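Local coordinates for putative ADP-Ribosyltransferase Scabin (PDB 5EWY), which probably transfers ADP-ribose from NAD+ to DNA as a mono-ADP-ribosyltransferase toxin of a plant-pathogenic Streptomyces, and here carries an inhibitor in its binding pocket, at residues H50-D54 / G165-F171; A53-V57 / F91-I97; D58-P64 / I97-I103; I137-G141 / Y196-H200; I173-P177 / E189-N193. All coordinates share one frame; numbering follows the deposited sequence.

Contact 1: H50-D54 / G165-F171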
# COMPACT_ATOMS: atom_id res chain seq x y z
N HIS A 50 11.84 -4.19 4.13
CA HIS A 50 11.52 -5.10 5.22
C HIS A 50 10.12 -5.67 5.10
O HIS A 50 9.87 -6.82 5.47
CB HIS A 50 11.64 -4.35 6.55
CG HIS A 50 11.28 -5.18 7.73
ND1 HIS A 50 12.03 -6.27 8.13
CD2 HIS A 50 10.24 -5.11 8.60
CE1 HIS A 50 11.47 -6.83 9.19
NE2 HIS A 50 10.39 -6.13 9.50
N ALA A 51 9.17 -4.87 4.60
CA ALA A 51 7.78 -5.28 4.59
C ALA A 51 7.44 -6.22 3.44
O ALA A 51 6.34 -6.76 3.43
CB ALA A 51 6.89 -4.06 4.45
N ALA A 52 8.37 -6.46 2.52
CA ALA A 52 8.03 -7.11 1.26
C ALA A 52 7.52 -8.54 1.47
O ALA A 52 8.12 -9.34 2.21
CB ALA A 52 9.27 -7.13 0.37
N ALA A 53 6.41 -8.86 0.80
CA ALA A 53 5.94 -10.24 0.71
C ALA A 53 6.72 -11.06 -0.30
O ALA A 53 6.78 -12.29 -0.16
CB ALA A 53 4.46 -10.26 0.36
N ASP A 54 7.34 -10.42 -1.30
CA ASP A 54 8.18 -11.08 -2.29
C ASP A 54 9.55 -10.42 -2.21
O ASP A 54 9.77 -9.37 -2.83
CB ASP A 54 7.59 -10.96 -3.69
CG ASP A 54 8.28 -11.86 -4.68
OD1 ASP A 54 9.45 -12.23 -4.44
OD2 ASP A 54 7.64 -12.20 -5.70
N GLY A 165 7.93 -5.14 -3.78
CA GLY A 165 7.83 -6.47 -3.22
C GLY A 165 6.55 -6.70 -2.45
O GLY A 165 6.37 -7.78 -1.89
N GLY A 166 5.65 -5.72 -2.43
CA GLY A 166 4.40 -5.85 -1.72
C GLY A 166 4.56 -5.80 -0.22
O GLY A 166 5.47 -5.16 0.31
N ILE A 167 3.61 -6.43 0.46
CA ILE A 167 3.37 -6.22 1.89
C ILE A 167 2.97 -7.54 2.52
O ILE A 167 1.93 -8.12 2.15
CB ILE A 167 2.24 -5.20 2.12
CG1 ILE A 167 2.50 -3.89 1.35
CG2 ILE A 167 2.08 -4.92 3.63
CD1 ILE A 167 1.29 -2.99 1.34
N ARG A 168 3.75 -8.00 3.50
CA ARG A 168 3.43 -9.23 4.21
C ARG A 168 2.15 -9.07 5.03
O ARG A 168 1.82 -7.98 5.49
CB ARG A 168 4.58 -9.62 5.15
CG ARG A 168 5.82 -10.10 4.44
CD ARG A 168 6.71 -10.93 5.34
NE ARG A 168 7.32 -10.13 6.41
CZ ARG A 168 8.34 -9.29 6.23
NH1 ARG A 168 8.85 -9.11 5.02
NH2 ARG A 168 8.83 -8.62 7.26
N THR A 169 1.49 -10.20 5.28
CA THR A 169 0.21 -10.15 5.99
C THR A 169 0.35 -9.59 7.40
O THR A 169 -0.60 -8.95 7.89
CB THR A 169 -0.44 -11.54 6.02
OG1 THR A 169 -1.71 -11.45 6.69
CG2 THR A 169 0.45 -12.56 6.74
N GLU A 170 1.51 -9.75 8.05
CA GLU A 170 1.67 -9.23 9.41
C GLU A 170 1.50 -7.72 9.46
O GLU A 170 1.34 -7.16 10.56
CB GLU A 170 3.02 -9.64 10.00
CG GLU A 170 4.23 -8.99 9.36
CD GLU A 170 5.54 -9.56 9.84
OE1 GLU A 170 5.95 -9.24 10.98
OE2 GLU A 170 6.15 -10.34 9.07
N PHE A 171 1.58 -7.04 8.32
CA PHE A 171 1.44 -5.59 8.27
C PHE A 171 0.08 -5.14 7.78
O PHE A 171 -0.14 -3.93 7.59
CB PHE A 171 2.54 -4.96 7.40
CG PHE A 171 3.91 -5.33 7.85
CD1 PHE A 171 4.42 -4.87 9.06
CD2 PHE A 171 4.70 -6.18 7.08
CE1 PHE A 171 5.68 -5.23 9.48
CE2 PHE A 171 5.96 -6.53 7.50
CZ PHE A 171 6.46 -6.06 8.69

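Contact 2: A53-V57 / F91-I97. With 5TQ (4-(8-fluoranyl-6-oxidanylidene-1,3,4,5-tetrahydrobenzo[c][1,6]naphthyridin-2-yl)butanoic acid), chain B.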
# COMPACT_ATOMS: atom_id res chain seq x y z
N ALA A 53 6.41 -8.86 0.80
CA ALA A 53 5.94 -10.24 0.71
C ALA A 53 6.72 -11.06 -0.30
O ALA A 53 6.78 -12.29 -0.16
CB ALA A 53 4.46 -10.26 0.36
N ASP A 54 7.34 -10.42 -1.30
CA ASP A 54 8.18 -11.08 -2.29
C ASP A 54 9.55 -10.42 -2.21
O ASP A 54 9.77 -9.37 -2.83
CB ASP A 54 7.59 -10.96 -3.69
CG ASP A 54 8.28 -11.86 -4.68
OD1 ASP A 54 9.45 -12.23 -4.44
OD2 ASP A 54 7.64 -12.20 -5.70
N PRO A 55 10.48 -10.98 -1.44
CA PRO A 55 11.78 -10.32 -1.27
C PRO A 55 12.67 -10.38 -2.50
O PRO A 55 13.78 -9.83 -2.46
CB PRO A 55 12.40 -11.08 -0.09
CG PRO A 55 11.80 -12.44 -0.17
CD PRO A 55 10.39 -12.23 -0.66
N ARG A 56 12.23 -11.01 -3.58
CA ARG A 56 13.04 -11.00 -4.79
C ARG A 56 13.06 -9.63 -5.45
O ARG A 56 13.80 -9.44 -6.43
CB ARG A 56 12.53 -12.02 -5.80
CG ARG A 56 12.55 -13.46 -5.29
CD ARG A 56 11.90 -14.38 -6.30
NE ARG A 56 10.50 -14.03 -6.53
CZ ARG A 56 9.78 -14.45 -7.57
NH1 ARG A 56 10.33 -15.25 -8.48
NH2 ARG A 56 8.52 -14.07 -7.69
N VAL A 57 12.28 -8.67 -4.96
CA VAL A 57 12.28 -7.35 -5.57
C VAL A 57 13.69 -6.78 -5.53
O VAL A 57 14.44 -6.97 -4.56
CB VAL A 57 11.27 -6.43 -4.86
CG1 VAL A 57 11.60 -6.29 -3.36
CG2 VAL A 57 11.22 -5.08 -5.56
N PHE A 91 -0.25 -8.80 0.43
CA PHE A 91 -0.38 -8.23 -0.91
C PHE A 91 0.87 -8.56 -1.71
O PHE A 91 1.95 -8.03 -1.45
CB PHE A 91 -0.57 -6.72 -0.85
CG PHE A 91 -1.91 -6.30 -0.33
CD1 PHE A 91 -3.05 -6.47 -1.09
CD2 PHE A 91 -2.01 -5.70 0.92
CE1 PHE A 91 -4.28 -6.08 -0.61
CE2 PHE A 91 -3.24 -5.32 1.40
CZ PHE A 91 -4.36 -5.51 0.65
N LEU A 92 0.71 -9.44 -2.69
CA LEU A 92 1.84 -9.79 -3.54
C LEU A 92 1.84 -8.90 -4.77
O LEU A 92 0.77 -8.58 -5.30
CB LEU A 92 1.75 -11.24 -3.98
CG LEU A 92 2.04 -12.27 -2.88
CD1 LEU A 92 1.57 -13.65 -3.33
CD2 LEU A 92 3.53 -12.29 -2.53
N PRO A 93 3.01 -8.49 -5.25
CA PRO A 93 3.06 -7.72 -6.49
C PRO A 93 2.89 -8.62 -7.71
O PRO A 93 3.16 -9.83 -7.68
CB PRO A 93 4.46 -7.11 -6.47
CG PRO A 93 5.27 -8.12 -5.74
CD PRO A 93 4.36 -8.75 -4.71
N LYS A 94 2.46 -8.00 -8.80
CA LYS A 94 2.17 -8.75 -10.02
C LYS A 94 3.43 -9.33 -10.66
O LYS A 94 3.42 -10.49 -11.09
CB LYS A 94 1.35 -7.88 -10.98
CG LYS A 94 -0.10 -7.76 -10.54
CD LYS A 94 -0.97 -6.97 -11.49
CE LYS A 94 -2.42 -7.03 -11.03
NZ LYS A 94 -3.38 -6.36 -11.94
N ASP A 95 4.52 -8.57 -10.74
CA ASP A 95 5.73 -9.09 -11.40
C ASP A 95 6.98 -8.39 -10.87
O ASP A 95 7.34 -7.32 -11.36
CB ASP A 95 5.63 -8.93 -12.90
CG ASP A 95 6.73 -9.69 -13.64
OD1 ASP A 95 7.64 -10.23 -12.98
OD2 ASP A 95 6.69 -9.75 -14.89
N VAL A 96 7.67 -9.03 -9.92
CA VAL A 96 8.94 -8.50 -9.41
C VAL A 96 10.11 -8.77 -10.34
O VAL A 96 11.19 -8.20 -10.13
CB VAL A 96 9.35 -9.07 -8.04
CG1 VAL A 96 8.48 -8.50 -6.94
CG2 VAL A 96 9.31 -10.60 -8.03
N ILE A 97 9.95 -9.63 -11.34
CA ILE A 97 11.07 -10.00 -12.19
C ILE A 97 11.11 -9.10 -13.41
O ILE A 97 12.12 -8.44 -13.68
CB ILE A 97 10.99 -11.48 -12.60
CG1 ILE A 97 10.83 -12.38 -11.37
CG2 ILE A 97 12.21 -11.88 -13.41
CD1 ILE A 97 11.95 -12.26 -10.36
N12 5TQ B . -5.08 -0.58 -8.77
C13 5TQ B . -5.93 -1.33 -8.07
C15 5TQ B . -4.79 -0.91 -10.20
C17 5TQ B . -3.52 -3.10 -10.38
C01 5TQ B . -4.01 3.51 -4.31
C02 5TQ B . -3.16 4.36 -5.01
C03 5TQ B . -2.83 4.11 -6.34
C04 5TQ B . -3.34 2.98 -6.97
C05 5TQ B . -4.22 2.11 -6.29
C06 5TQ B . -4.53 2.39 -4.95
C07 5TQ B . -5.46 1.51 -4.23
C08 5TQ B . -4.77 0.94 -6.92
C09 5TQ B . -5.65 0.13 -6.14
N10 5TQ B . -5.94 0.42 -4.85
C11 5TQ B . -4.54 0.54 -8.24
C14 5TQ B . -6.21 -1.06 -6.77
C16 5TQ B . -4.84 -2.38 -10.59
C18 5TQ B . -3.39 -3.62 -8.96
O19 5TQ B . -5.76 1.74 -3.04
F20 5TQ B . -2.67 5.44 -4.40
O21 5TQ B . -2.97 -4.79 -8.77
O22 5TQ B . -3.69 -2.88 -8.01
O HOH W 1 4.97 -12.08 -6.02

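Contact 3: D58-P64 / I97-I103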
# COMPACT_ATOMS: atom_id res chain seq x y z
N ASP A 58 14.06 -6.08 -6.59
CA ASP A 58 15.40 -5.53 -6.75
C ASP A 58 15.33 -4.02 -6.59
O ASP A 58 15.02 -3.29 -7.54
CB ASP A 58 15.97 -5.91 -8.12
CG ASP A 58 17.36 -5.37 -8.33
OD1 ASP A 58 17.91 -4.77 -7.38
OD2 ASP A 58 17.91 -5.57 -9.44
N VAL A 59 15.67 -3.55 -5.39
CA VAL A 59 15.58 -2.13 -5.05
C VAL A 59 16.44 -1.28 -5.97
O VAL A 59 16.11 -0.11 -6.23
CB VAL A 59 15.94 -1.93 -3.57
CG1 VAL A 59 16.17 -0.46 -3.24
CG2 VAL A 59 14.86 -2.50 -2.68
N GLU A 60 17.55 -1.82 -6.47
CA GLU A 60 18.43 -1.01 -7.30
C GLU A 60 17.81 -0.70 -8.65
O GLU A 60 18.31 0.20 -9.35
CB GLU A 60 19.78 -1.71 -7.45
CG GLU A 60 20.60 -1.73 -6.16
CD GLU A 60 21.91 -2.49 -6.28
OE1 GLU A 60 22.26 -2.91 -7.41
OE2 GLU A 60 22.59 -2.67 -5.25
N ARG A 61 16.75 -1.40 -9.04
CA ARG A 61 16.09 -1.16 -10.32
C ARG A 61 14.98 -0.13 -10.23
O ARG A 61 14.41 0.23 -11.26
CB ARG A 61 15.53 -2.46 -10.87
CG ARG A 61 16.61 -3.41 -11.37
CD ARG A 61 16.04 -4.75 -11.77
NE ARG A 61 15.07 -4.64 -12.85
CZ ARG A 61 14.22 -5.61 -13.19
NH1 ARG A 61 14.22 -6.76 -12.53
NH2 ARG A 61 13.36 -5.43 -14.18
N ILE A 62 14.66 0.35 -9.03
CA ILE A 62 13.62 1.37 -8.90
C ILE A 62 14.10 2.65 -9.57
O ILE A 62 15.23 3.10 -9.35
CB ILE A 62 13.28 1.62 -7.43
CG1 ILE A 62 12.72 0.36 -6.78
CG2 ILE A 62 12.30 2.76 -7.30
CD1 ILE A 62 12.68 0.43 -5.26
N THR A 63 13.24 3.23 -10.40
CA THR A 63 13.51 4.53 -10.99
C THR A 63 12.27 5.41 -10.84
O THR A 63 11.16 4.89 -10.81
CB THR A 63 13.91 4.44 -12.49
OG1 THR A 63 12.89 3.78 -13.25
CG2 THR A 63 15.20 3.68 -12.64
N PRO A 64 12.45 6.72 -10.70
CA PRO A 64 13.72 7.38 -10.39
C PRO A 64 14.15 7.05 -8.96
O PRO A 64 13.47 6.24 -8.31
CB PRO A 64 13.39 8.87 -10.53
CG PRO A 64 11.95 8.96 -10.28
CD PRO A 64 11.34 7.68 -10.76
N ILE A 97 9.95 -9.63 -11.34
CA ILE A 97 11.07 -10.00 -12.19
C ILE A 97 11.11 -9.10 -13.41
O ILE A 97 12.12 -8.44 -13.68
CB ILE A 97 10.99 -11.48 -12.60
CG1 ILE A 97 10.83 -12.38 -11.37
CG2 ILE A 97 12.21 -11.88 -13.41
CD1 ILE A 97 11.95 -12.26 -10.36
N ASP A 98 10.01 -9.07 -14.17
CA ASP A 98 9.96 -8.35 -15.44
C ASP A 98 8.96 -7.20 -15.42
O ASP A 98 8.71 -6.59 -16.47
CB ASP A 98 9.64 -9.33 -16.57
CG ASP A 98 10.60 -10.49 -16.61
OD1 ASP A 98 11.80 -10.25 -16.84
OD2 ASP A 98 10.16 -11.64 -16.41
N GLY A 99 8.39 -6.87 -14.27
CA GLY A 99 7.43 -5.79 -14.21
C GLY A 99 8.08 -4.43 -14.40
O GLY A 99 9.29 -4.27 -14.51
N GLN A 100 7.21 -3.42 -14.42
CA GLN A 100 7.61 -2.03 -14.65
C GLN A 100 8.17 -1.44 -13.36
O GLN A 100 7.40 -1.08 -12.46
CB GLN A 100 6.38 -1.24 -15.11
CG GLN A 100 6.61 0.24 -15.35
CD GLN A 100 7.72 0.48 -16.34
OE1 GLN A 100 8.87 0.72 -15.98
NE2 GLN A 100 7.39 0.38 -17.62
N TYR A 101 9.49 -1.30 -13.28
CA TYR A 101 10.13 -0.70 -12.12
C TYR A 101 10.11 0.82 -12.15
O TYR A 101 10.40 1.45 -11.13
CB TYR A 101 11.58 -1.18 -11.99
CG TYR A 101 11.72 -2.45 -11.18
CD1 TYR A 101 11.42 -3.68 -11.73
CD2 TYR A 101 12.12 -2.40 -9.85
CE1 TYR A 101 11.54 -4.84 -10.98
CE2 TYR A 101 12.25 -3.55 -9.11
CZ TYR A 101 11.95 -4.77 -9.67
OH TYR A 101 12.07 -5.93 -8.95
N ASP A 102 9.78 1.45 -13.28
CA ASP A 102 9.72 2.90 -13.30
C ASP A 102 8.40 3.37 -12.69
O ASP A 102 7.32 3.01 -13.16
CB ASP A 102 9.88 3.49 -14.69
CG ASP A 102 9.91 5.00 -14.65
OD1 ASP A 102 10.95 5.55 -14.22
OD2 ASP A 102 8.90 5.64 -15.01
N ILE A 103 8.51 4.19 -11.65
CA ILE A 103 7.33 4.56 -10.87
C ILE A 103 6.39 5.43 -11.68
O ILE A 103 5.17 5.23 -11.65
CB ILE A 103 7.77 5.23 -9.56
CG1 ILE A 103 8.33 4.17 -8.61
CG2 ILE A 103 6.59 5.97 -8.91
CD1 ILE A 103 9.25 4.70 -7.63

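Contact 4: I137-G141 / Y196-H200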
# COMPACT_ATOMS: atom_id res chain seq x y z
N ILE A 137 -3.53 -0.75 6.57
CA ILE A 137 -2.17 -1.27 6.50
C ILE A 137 -1.30 -0.51 7.50
O ILE A 137 -1.38 0.72 7.58
CB ILE A 137 -1.62 -1.11 5.07
CG1 ILE A 137 -2.41 -2.03 4.15
CG2 ILE A 137 -0.12 -1.40 4.97
CD1 ILE A 137 -2.30 -1.68 2.68
N ASP A 138 -0.48 -1.25 8.25
CA ASP A 138 0.45 -0.63 9.19
C ASP A 138 1.80 -1.27 8.90
O ASP A 138 2.15 -2.32 9.44
CB ASP A 138 -0.01 -0.85 10.62
CG ASP A 138 1.00 -0.36 11.66
OD1 ASP A 138 1.81 0.54 11.35
OD2 ASP A 138 0.95 -0.84 12.81
N ALA A 139 2.53 -0.67 7.96
CA ALA A 139 3.74 -1.27 7.42
C ALA A 139 4.84 -0.23 7.36
O ALA A 139 4.57 0.94 7.06
CB ALA A 139 3.51 -1.78 5.98
N PRO A 140 6.08 -0.63 7.60
CA PRO A 140 7.20 0.30 7.49
C PRO A 140 7.57 0.50 6.04
O PRO A 140 7.44 -0.41 5.22
CB PRO A 140 8.34 -0.41 8.23
CG PRO A 140 8.03 -1.86 8.08
CD PRO A 140 6.51 -1.96 8.08
N GLY A 141 8.04 1.70 5.74
CA GLY A 141 8.68 1.94 4.46
C GLY A 141 7.72 2.30 3.34
O GLY A 141 6.74 3.02 3.53
N TYR A 196 -2.07 -9.86 11.93
CA TYR A 196 -1.46 -8.56 12.14
C TYR A 196 -0.58 -8.59 13.38
O TYR A 196 -0.98 -9.09 14.43
CB TYR A 196 -2.57 -7.53 12.32
CG TYR A 196 -2.12 -6.13 12.71
CD1 TYR A 196 -1.03 -5.53 12.11
CD2 TYR A 196 -2.81 -5.43 13.70
CE1 TYR A 196 -0.64 -4.23 12.48
CE2 TYR A 196 -2.42 -4.15 14.07
CZ TYR A 196 -1.34 -3.57 13.46
OH TYR A 196 -0.99 -2.26 13.83
N GLU A 197 0.63 -8.06 13.24
CA GLU A 197 1.61 -8.01 14.33
C GLU A 197 2.02 -6.56 14.54
O GLU A 197 2.90 -6.04 13.83
CB GLU A 197 2.81 -8.88 14.01
CG GLU A 197 2.45 -10.35 14.05
CD GLU A 197 3.62 -11.28 13.90
OE1 GLU A 197 4.77 -10.80 13.82
OE2 GLU A 197 3.39 -12.51 13.85
N PRO A 198 1.42 -5.88 15.52
CA PRO A 198 1.81 -4.51 15.83
C PRO A 198 3.30 -4.44 16.09
O PRO A 198 3.89 -5.33 16.72
CB PRO A 198 1.03 -4.20 17.11
CG PRO A 198 -0.14 -5.06 17.08
CD PRO A 198 0.24 -6.30 16.29
N TRP A 199 3.91 -3.34 15.65
CA TRP A 199 5.35 -3.15 15.75
C TRP A 199 5.74 -1.77 16.25
O TRP A 199 6.93 -1.49 16.37
CB TRP A 199 6.05 -3.43 14.40
CG TRP A 199 5.44 -2.68 13.23
CD1 TRP A 199 4.29 -2.99 12.56
CD2 TRP A 199 5.94 -1.48 12.62
NE1 TRP A 199 4.04 -2.06 11.59
CE2 TRP A 199 5.05 -1.14 11.58
CE3 TRP A 199 7.07 -0.69 12.83
CZ2 TRP A 199 5.20 0.00 10.82
CZ3 TRP A 199 7.23 0.44 12.04
CH2 TRP A 199 6.31 0.76 11.03
N HIS A 200 4.79 -0.90 16.54
CA HIS A 200 5.08 0.38 17.17
C HIS A 200 3.83 0.90 17.86
O HIS A 200 2.74 0.32 17.72
CB HIS A 200 5.55 1.41 16.13
CG HIS A 200 4.50 1.72 15.11
ND1 HIS A 200 3.63 2.79 15.23
CD2 HIS A 200 4.13 1.06 13.99
CE1 HIS A 200 2.80 2.78 14.20
NE2 HIS A 200 3.08 1.73 13.45
OXT HIS A 200 3.89 1.95 18.49
O HOH W 2 2.03 -1.24 15.24

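Contact 5: I173-P177 / E189-N193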
# COMPACT_ATOMS: atom_id res chain seq x y z
N ILE A 173 -3.59 -4.65 8.83
CA ILE A 173 -4.38 -4.57 10.05
C ILE A 173 -5.69 -5.32 9.89
O ILE A 173 -6.11 -6.08 10.77
CB ILE A 173 -4.69 -3.11 10.43
CG1 ILE A 173 -3.43 -2.27 10.58
CG2 ILE A 173 -5.49 -3.10 11.70
CD1 ILE A 173 -3.74 -0.79 10.52
N GLY A 174 -6.38 -5.08 8.78
CA GLY A 174 -7.76 -5.53 8.62
C GLY A 174 -8.36 -4.88 7.41
O GLY A 174 -7.65 -4.31 6.58
N VAL A 175 -9.69 -4.94 7.32
CA VAL A 175 -10.38 -4.52 6.11
C VAL A 175 -11.80 -4.11 6.46
O VAL A 175 -12.40 -4.65 7.39
CB VAL A 175 -10.37 -5.68 5.08
CG1 VAL A 175 -11.26 -6.86 5.55
CG2 VAL A 175 -10.85 -5.22 3.69
N CYS A 176 -12.36 -3.21 5.66
CA CYS A 176 -13.78 -2.93 5.71
C CYS A 176 -14.37 -3.09 4.31
O CYS A 176 -13.85 -2.49 3.35
CB CYS A 176 -14.06 -1.49 6.21
SG CYS A 176 -13.58 -1.18 7.92
N PRO A 177 -15.44 -3.84 4.15
CA PRO A 177 -16.11 -3.91 2.84
C PRO A 177 -16.78 -2.59 2.52
O PRO A 177 -17.15 -1.81 3.41
CB PRO A 177 -17.15 -5.01 3.03
CG PRO A 177 -16.90 -5.63 4.32
CD PRO A 177 -16.16 -4.65 5.16
N GLU A 189 -19.19 -4.76 9.24
CA GLU A 189 -18.62 -5.90 8.54
C GLU A 189 -17.11 -5.79 8.37
O GLU A 189 -16.51 -6.62 7.68
CB GLU A 189 -19.30 -6.08 7.18
CG GLU A 189 -20.79 -6.26 7.29
CD GLU A 189 -21.46 -6.36 5.93
OE1 GLU A 189 -20.85 -6.92 4.99
OE2 GLU A 189 -22.59 -5.85 5.81
N CYS A 190 -16.46 -4.84 9.04
CA CYS A 190 -15.01 -4.83 9.06
C CYS A 190 -14.48 -6.08 9.77
O CYS A 190 -15.15 -6.66 10.63
CB CYS A 190 -14.45 -3.58 9.73
SG CYS A 190 -15.04 -1.99 9.09
N VAL A 191 -13.29 -6.51 9.37
CA VAL A 191 -12.66 -7.72 9.91
C VAL A 191 -11.20 -7.40 10.20
O VAL A 191 -10.50 -6.82 9.37
CB VAL A 191 -12.72 -8.89 8.90
CG1 VAL A 191 -12.16 -10.17 9.50
CG2 VAL A 191 -14.16 -9.12 8.43
N GLY A 192 -10.74 -7.78 11.39
CA GLY A 192 -9.33 -7.72 11.67
C GLY A 192 -8.59 -8.93 11.15
O GLY A 192 -9.08 -10.06 11.18
N ASN A 193 -7.35 -8.68 10.72
CA ASN A 193 -6.49 -9.75 10.24
C ASN A 193 -5.89 -10.49 11.43
O ASN A 193 -5.18 -9.87 12.24
CB ASN A 193 -5.39 -9.15 9.36
CG ASN A 193 -4.37 -10.16 8.90
OD1 ASN A 193 -4.58 -11.37 9.01
ND2 ASN A 193 -3.27 -9.67 8.36
O HOH W 3 -6.10 -6.70 13.40

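Contact 1: H50-D54 / G165-F171
Arg168 reaches across to the carbonyls of His50 and Ala52, in a loop-to-loop contact of the ADP-ribosyltransferase fold: residues 165-171 connect strands 160-164 and 172-179, and the loop ahead of strand 75-79 packs its residues 50-54 on that connection. NH1 is shared between His50 O, unusually close and its exact length doubtful, and Ala52 O, at 2.9 Å; NH2 adds a weak bond to His50 O. Both oxygens lie at the edge of the guanidinium, a multi-donor group suited to collecting several carbonyls of a loop at once. NH2 also lies over one face of the His50 imidazole, the two planes 89° apart. Backbone bonds run alongside: Arg168 N donates to Ala51 O, and Asp54 N to Gly165 O, both at 2.9 Å. Gly165 has positive phi and no side chain, so Ala52 and the Asp54 carbonyl can close directly onto its backbone. Phe171 CE2 rests on Ala51 CA.

Further out, Phe45 stacks on the His50 ring and Trp199 meets Phe171 edge-to-face. A bend at chi3 (-69°) brings the guanidinium round, and a salt bridge holds it: Arg168 NE points almost straight (176°) at Glu170 OE2, 2.9 Å away, from above the carboxylate plane.

Contact 2: A53-V57 / F91-I97
Val96 pushes its CG2 methyl against the ion pair formed by Asp54 and Arg56, lying 3.3 Å from Asp54 OD2 and 3.6 Å from Arg56 NH2. Asp54 holds CG anti to its own N (chi1 -168°), which turns the carboxylate back over the turn 54-57. There Arg56 grips it side-on: NE meets OD1 and NH2 meets OD2, each on a syn lone pair and in the guanidinium plane, both bonds nearly straight. The chi3 bend of Arg56 (-61°) brings the guanidinium round to this position, one face turned to Val96 CG2 and Ile97 CD1. OD1 also accepts from Arg56 N, making an Asx turn within the type I beta turn, a place for which a short acidic side chain is well suited.

This turn belongs to the loop ahead of strand 75-79, and it packs on the loop between helices 83-89 and 103-108 that carries Lys94 of the inhibitor pocket. The extended Lys94 chain leads away from the turn, its CE 3.2 Å from the inhibitor oxygen O21. Apolar contacts flank the ion pair: Ala53 CB meets Leu92 CD2 at 3.7 Å, Val57 CB meets Val96 CG1, and Asp54 CB lies against Pro93 CD. A water donates to Asp54 OD2 and, weakly, to Pro93 O.

Contact 3: D58-P64 / I97-I103
Arg61 folds over the ring of Tyr101. Its CB sits over one face of the phenol ring, 3.9 Å from the Tyr101 centroid, as a CH-pi contact. The chain then bends at chi3 (61°) and lays the guanidinium near the same ring, the planes 30° apart, with Tyr101 CE1 under the centre of the guanidinium. A long chain with a flat charged end suits such a place, since it can cover the ring and still bond beyond it.

Among the polar contacts, Arg61 grips Ile97 O end-on, through NH1 at 2.9 Å and NH2 at 3.3 Å, both from one face of the carbonyl plane. Tyr101 OH accepts from Asp58 N at 3.1 Å and is also bonded to Val96 O. Thr63 OG1 donates to the anti lone pair of Asp102 OD1 at 2.8 Å.

Apolar contact comes from the branched Ile62, whose CG2 touches Ile103 CD1 at 3.6 Å.

Between the backbones, Ile103 N donates to Thr63 O at 2.9 Å, whereas Thr63 N to Tyr101 O is weak. They form a single beta bridge of Thr63 with Asp102. Asp102, the bridged residue, is also the N-cap of helix 103-108, its OD2 accepting from Ser105 N.

Contact 4: I137-G141 / Y196-H200
Asp138 directs its carboxylate at the last residues of the chain, CG standing anti to N (chi1 174°), and each oxygen has a different side-chain donor. OD1 accepts from His200 NE2 at 2.7 Å on its syn lone pair, with the imidazole edge-on and 80° from the carboxylate plane. OD2 accepts from Tyr196 OH at 2.6 Å on its anti lone pair, and also from a water, at 2.7 Å, that links it to Trp199 N and His200 O. The Asp138 carbonyl O receives Trp199 NE1 at 2.9 Å, from well above the carbonyl plane. Past Ala139, whose carbonyl carbon comes close to Trp199 CZ2, Pro140 lays its puckered ring over one indole face, CD 3.6 Å from CZ2, while His200 CD2 covers the opposite face. The C-terminal tail is thereby pinned to the loop after strand 133-137. With three donors on its carboxylate, the buried Asp138 is probably kept as an anion, and it would in turn tend to favour a protonated His200.

Contact 5: I173-P177 / E189-N193
Cys176 and Cys190 join two antiparallel strands covalently. From Cys176 CB, which lies 3.1 Å from Cys190 SG, the side chain turns anti to its carbonyl carbon (chi1 -65°) and puts SG alongside the backbone N; SG then bonds Cys190 SG at 2.0 Å, with a chi3 of 102°. Beyond the bridge, Cys190 CB comes close to Val175 O. A pair of cysteines suits this place because the CA atoms are only 4.0 Å apart.

Next to the disulfide, Val175 and Val191 form a hydrogen-bonded antiparallel pair: Val191 N donates to Val175 O and Val175 N to Val191 O, both at 2.9 Å. Their side chains lie side by side, Val175 CG1 against Val191 CB. Gly174 and Gly192 follow as a non-hydrogen-bonded pair; Gly174, without a side chain, lets its CA come to 3.1 Å from Val191 O. Asn193 N then donates to Ile173 O, which also accepts from a water. At the other end Pro177 CD packs on Glu189 O at 3.2 Å, where the proline ring, having no N-H to donate to that oxygen, interrupts the run of cross-strand bonds.

The hairpin of strands 172-179 and 184-192 edges the four-stranded antiparallel sheet. Ile173 and Gly174 together face Tyr136 of strand 133-137 in a classic beta bulge, and Val175 and Val191 pack on Phe87 of helix 83-89.

How the contacts relate
From the N terminus, residues 50-64 run as one loop that supplies the first side of contacts 1, 2 and 3. Contact 1 closes the longest of these loops, back to the connection before strand 172-179, and contact 3 is nested inside it. Contact 2 overlaps contact 1 at Ala53 and Asp54, and it crosses contact 3, with which it shares Ile97; both bind the loop between helices 83-89 and 103-108. Contact 4 crosses contact 1, bringing the C-terminal tail to the end of strand 133-137, and encloses the hairpin of contact 5. Direct bonds join neighbours: Ile167 O to Phe91 N, and Phe171 O to Asp138 N. Contacts 3 and 5 lie on opposite sides of the chain's centre.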